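Side-chain contact in TTHB210-like domain-containing protein (Thermus thermophilus, PDB 3VG8), which is of unknown function, is controlled by the sigma-E/anti-sigma-E regulatory system of its host and assembles into homodecamers: residues F[21-26]-F[31-36]. The protein carries 1 engineered substitution. Residues are numbered along the deposited sequence; the frame is centred on the assembly and turned at random.
Sequences LYVDPS and GPFLAY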
ATOM      1  N   LEU F  21      33.407  10.004  14.358  1.00 30.39           N
ATOM      2  CA  LEU F  21      33.617   9.586  15.746  1.00 34.85           C
ATOM      3  C   LEU F  21      34.622  10.361  16.568  1.00 33.72           C
ATOM      4  O   LEU F  21      35.689  10.742  16.090  1.00 33.32           O
ATOM      5  CB  LEU F  21      34.047   8.121  15.789  1.00 36.20           C
ATOM      6  CG  LEU F  21      33.020   7.073  15.378  1.00 36.91           C
ATOM      7  CD1 LEU F  21      33.696   5.698  15.347  1.00 40.26           C
ATOM      8  CD2 LEU F  21      31.864   7.090  16.366  1.00 30.82           C
ATOM      9  N   TYR F  22      34.278  10.545  17.831  1.00 31.43           N
ATOM     10  CA  TYR F  22      35.140  11.233  18.761  1.00 36.54           C
ATOM     11  C   TYR F  22      34.981  10.623  20.136  1.00 38.43           C
ATOM     12  O   TYR F  22      33.900  10.183  20.517  1.00 38.36           O
ATOM     13  CB  TYR F  22      34.816  12.735  18.777  1.00 43.16           C
ATOM     14  CG  TYR F  22      35.354  13.434  17.540  1.00 60.19           C
ATOM     15  CD1 TYR F  22      36.675  13.222  17.126  1.00 68.52           C
ATOM     16  CD2 TYR F  22      34.544  14.259  16.752  1.00 61.60           C
ATOM     17  CE1 TYR F  22      37.180  13.801  15.959  1.00 70.24           C
ATOM     18  CE2 TYR F  22      35.041  14.849  15.578  1.00 66.74           C
ATOM     19  CZ  TYR F  22      36.363  14.608  15.192  1.00 70.30           C
ATOM     20  OH  TYR F  22      36.878  15.156  14.040  1.00 73.01           O
ATOM     21  N   VAL F  23      36.071  10.564  20.879  1.00 34.28           N
ATOM     22  CA  VAL F  23      35.999  10.012  22.215  1.00 35.93           C
ATOM     23  C   VAL F  23      37.048  10.679  23.074  1.00 35.30           C
ATOM     24  O   VAL F  23      38.077  11.120  22.567  1.00 33.25           O
ATOM     25  CB  VAL F  23      36.251   8.480  22.216  1.00 36.98           C
ATOM     26  CG1 VAL F  23      37.667   8.173  21.740  1.00 34.08           C
ATOM     27  CG2 VAL F  23      36.031   7.918  23.611  1.00 32.35           C
ATOM     28  N   ASP F  24      36.777  10.782  24.368  1.00 37.57           N
ATOM     29  CA  ASP F  24      37.758  11.357  25.284  1.00 41.22           C
ATOM     30  C   ASP F  24      38.743  10.218  25.545  1.00 39.00           C
ATOM     31  O   ASP F  24      38.369   9.196  26.125  1.00 42.98           O
ATOM     32  CB  ASP F  24      37.091  11.796  26.587  1.00 39.53           C
ATOM     33  CG  ASP F  24      38.084  12.355  27.596  1.00 43.30           C
ATOM     34  OD1 ASP F  24      37.628  12.997  28.561  1.00 43.88           O
ATOM     35  OD2 ASP F  24      39.313  12.150  27.430  1.00 40.88           O
ATOM     36  N   PRO F  25      40.012  10.378  25.112  1.00 41.98           N
ATOM     37  CA  PRO F  25      41.061   9.365  25.288  1.00 35.14           C
ATOM     38  C   PRO F  25      41.191   8.867  26.709  1.00 33.96           C
ATOM     39  O   PRO F  25      41.569   7.714  26.926  1.00 35.80           O
ATOM     40  CB  PRO F  25      42.320  10.080  24.818  1.00 42.19           C
ATOM     41  CG  PRO F  25      41.786  11.055  23.787  1.00 40.47           C
ATOM     42  CD  PRO F  25      40.568  11.595  24.493  1.00 42.75           C
ATOM     43  N   SER F  26      40.876   9.728  27.676  1.00 35.52           N
ATOM     44  CA  SER F  26      40.964   9.343  29.079  1.00 41.98           C
ATOM     45  C   SER F  26      39.825   8.423  29.507  1.00 44.96           C
ATOM     46  O   SER F  26      39.852   7.882  30.608  1.00 46.49           O
ATOM     47  CB  SER F  26      40.953  10.574  29.985  1.00 40.33           C
ATOM     48  OG  SER F  26      39.635  11.076  30.163  1.00 50.80           O
ATOM     49  N   GLY F  31      34.790   4.367  26.830  1.00 34.11           N
ATOM     50  CA  GLY F  31      34.289   5.567  26.198  1.00 35.11           C
ATOM     51  C   GLY F  31      33.429   6.394  27.134  1.00 37.96           C
ATOM     52  O   GLY F  31      33.781   6.557  28.295  1.00 40.08           O
ATOM     53  N   PRO F  32      32.238   6.838  26.695  1.00 36.83           N
ATOM     54  CA  PRO F  32      31.616   6.614  25.387  1.00 35.20           C
ATOM     55  C   PRO F  32      32.138   7.367  24.162  1.00 33.93           C
ATOM     56  O   PRO F  32      32.776   8.418  24.272  1.00 29.00           O
ATOM     57  CB  PRO F  32      30.153   6.942  25.657  1.00 33.33           C
ATOM     58  CG  PRO F  32      30.264   8.105  26.587  1.00 35.27           C
ATOM     59  CD  PRO F  32      31.385   7.702  27.532  1.00 30.51           C
ATOM     60  N   PHE F  33      31.857   6.788  22.994  1.00 25.45           N
ATOM     61  CA  PHE F  33      32.218   7.388  21.725  1.00 23.82           C
ATOM     62  C   PHE F  33      30.996   8.196  21.280  1.00 26.97           C
ATOM     63  O   PHE F  33      29.844   7.784  21.495  1.00 27.34           O
ATOM     64  CB  PHE F  33      32.514   6.324  20.677  1.00 25.23           C
ATOM     65  CG  PHE F  33      33.805   5.594  20.890  1.00 36.30           C
ATOM     66  CD1 PHE F  33      33.968   4.744  21.977  1.00 32.10           C
ATOM     67  CD2 PHE F  33      34.852   5.724  19.971  1.00 36.78           C
ATOM     68  CE1 PHE F  33      35.150   4.026  22.147  1.00 43.19           C
ATOM     69  CE2 PHE F  33      36.041   5.006  20.128  1.00 32.34           C
ATOM     70  CZ  PHE F  33      36.191   4.157  21.214  1.00 38.25           C
ATOM     71  N   LEU F  34      31.242   9.351  20.677  1.00 27.28           N
ATOM     72  CA  LEU F  34      30.165  10.194  20.196  1.00 28.41           C
ATOM     73  C   LEU F  34      30.203  10.138  18.666  1.00 27.90           C
ATOM     74  O   LEU F  34      31.242  10.374  18.058  1.00 27.64           O
ATOM     75  CB  LEU F  34      30.364  11.622  20.692  1.00 26.39           C
ATOM     76  CG  LEU F  34      30.572  11.764  22.205  1.00 31.45           C
ATOM     77  CD1 LEU F  34      30.900  13.213  22.546  1.00 31.68           C
ATOM     78  CD2 LEU F  34      29.325  11.331  22.957  1.00 32.30           C
ATOM     79  N   ALA F  35      29.069   9.803  18.057  1.00 22.15           N
ATOM     80  CA  ALA F  35      28.980   9.702  16.600  1.00 26.45           C
ATOM     81  C   ALA F  35      28.146  10.849  16.049  1.00 28.85           C
ATOM     82  O   ALA F  35      26.970  10.989  16.387  1.00 24.07           O
ATOM     83  CB  ALA F  35      28.349   8.374  16.190  1.00 18.11           C
ATOM     84  N   TYR F  36      28.766  11.643  15.181  1.00 27.63           N
ATOM     85  CA  TYR F  36      28.120  12.790  14.561  1.00 26.48           C
ATOM     86  C   TYR F  36      27.805  12.528  13.096  1.00 33.05           C
ATOM     87  O   TYR F  36      28.492  11.727  12.451  1.00 28.20           O
ATOM     88  CB  TYR F  36      29.048  14.004  14.656  1.00 28.19           C
ATOM     89  CG  TYR F  36      29.303  14.470  16.072  1.00 31.12           C
ATOM     90  CD1 TYR F  36      30.261  13.840  16.881  1.00 28.46           C
ATOM     91  CD2 TYR F  36      28.545  15.508  16.626  1.00 36.48           C
ATOM     92  CE1 TYR F  36      30.451  14.229  18.206  1.00 29.74           C
ATOM     93  CE2 TYR F  36      28.729  15.910  17.952  1.00 33.30           C
ATOM     94  CZ  TYR F  36      29.678  15.267  18.734  1.00 34.22           C
ATOM     95  OH  TYR F  36      29.843  15.650  20.047  1.00 40.86           O
TER
HETATM   96  O   HOH W   1      34.418   9.732  25.937  1.00 36.11           O
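Tyr22 and Leu34 hold each other by two backbone hydrogen bonds. Leu34 N gives a nearly straight one to Tyr22 O at 2.8 Å. Tyr22 N returns a more bent one to Leu34 O at 3.0 Å. Past Val23 and Phe33, where the strands diverge, a water bridges the chains, accepting from Asp24 N and donating to Pro32 O, so both polar groups remain satisfied where direct pairing ends. Asp24 suits the exit from the strand: its OD2 accepts from Ser26 N, closing an Asx turn, while OD1 makes a salt bridge with Lys66.

On one face of the hairpin, beta-branched Val23 lies over the ring of Phe33 in a CH-pi contact, its CB 4.0 Å from the ring centroid. With CG2 anti to the backbone N, that methyl points to Pro32 O (3.4 Å) and Gly31 CA, while CG1 rests against Phe33 CE2. Were Phe33 replaced by an alanine, Val23 would probably lose the ring its CB rests on, and a gap would be likely to open toward Leu28 and Met48. Farther along this face, CD2 of Leu21 meets Ala35 CB at 3.7 Å, the small methyl leaving room for the branched leucine. On the opposite face, with Tyr22 and Leu34, the rings of Tyr22 and Tyr36 touch obliquely, and Leu34 packs on Thr67 of helix 65-71.

Tyr22 and Val23 also pair with a strand of a second subunit, extending the sheet across the interface. The whole is an antiparallel beta hairpin with a long connection, its strands 20-23 and 33-36 belonging to the chain's antiparallel sheet, in which 20-23 is an outermost strand.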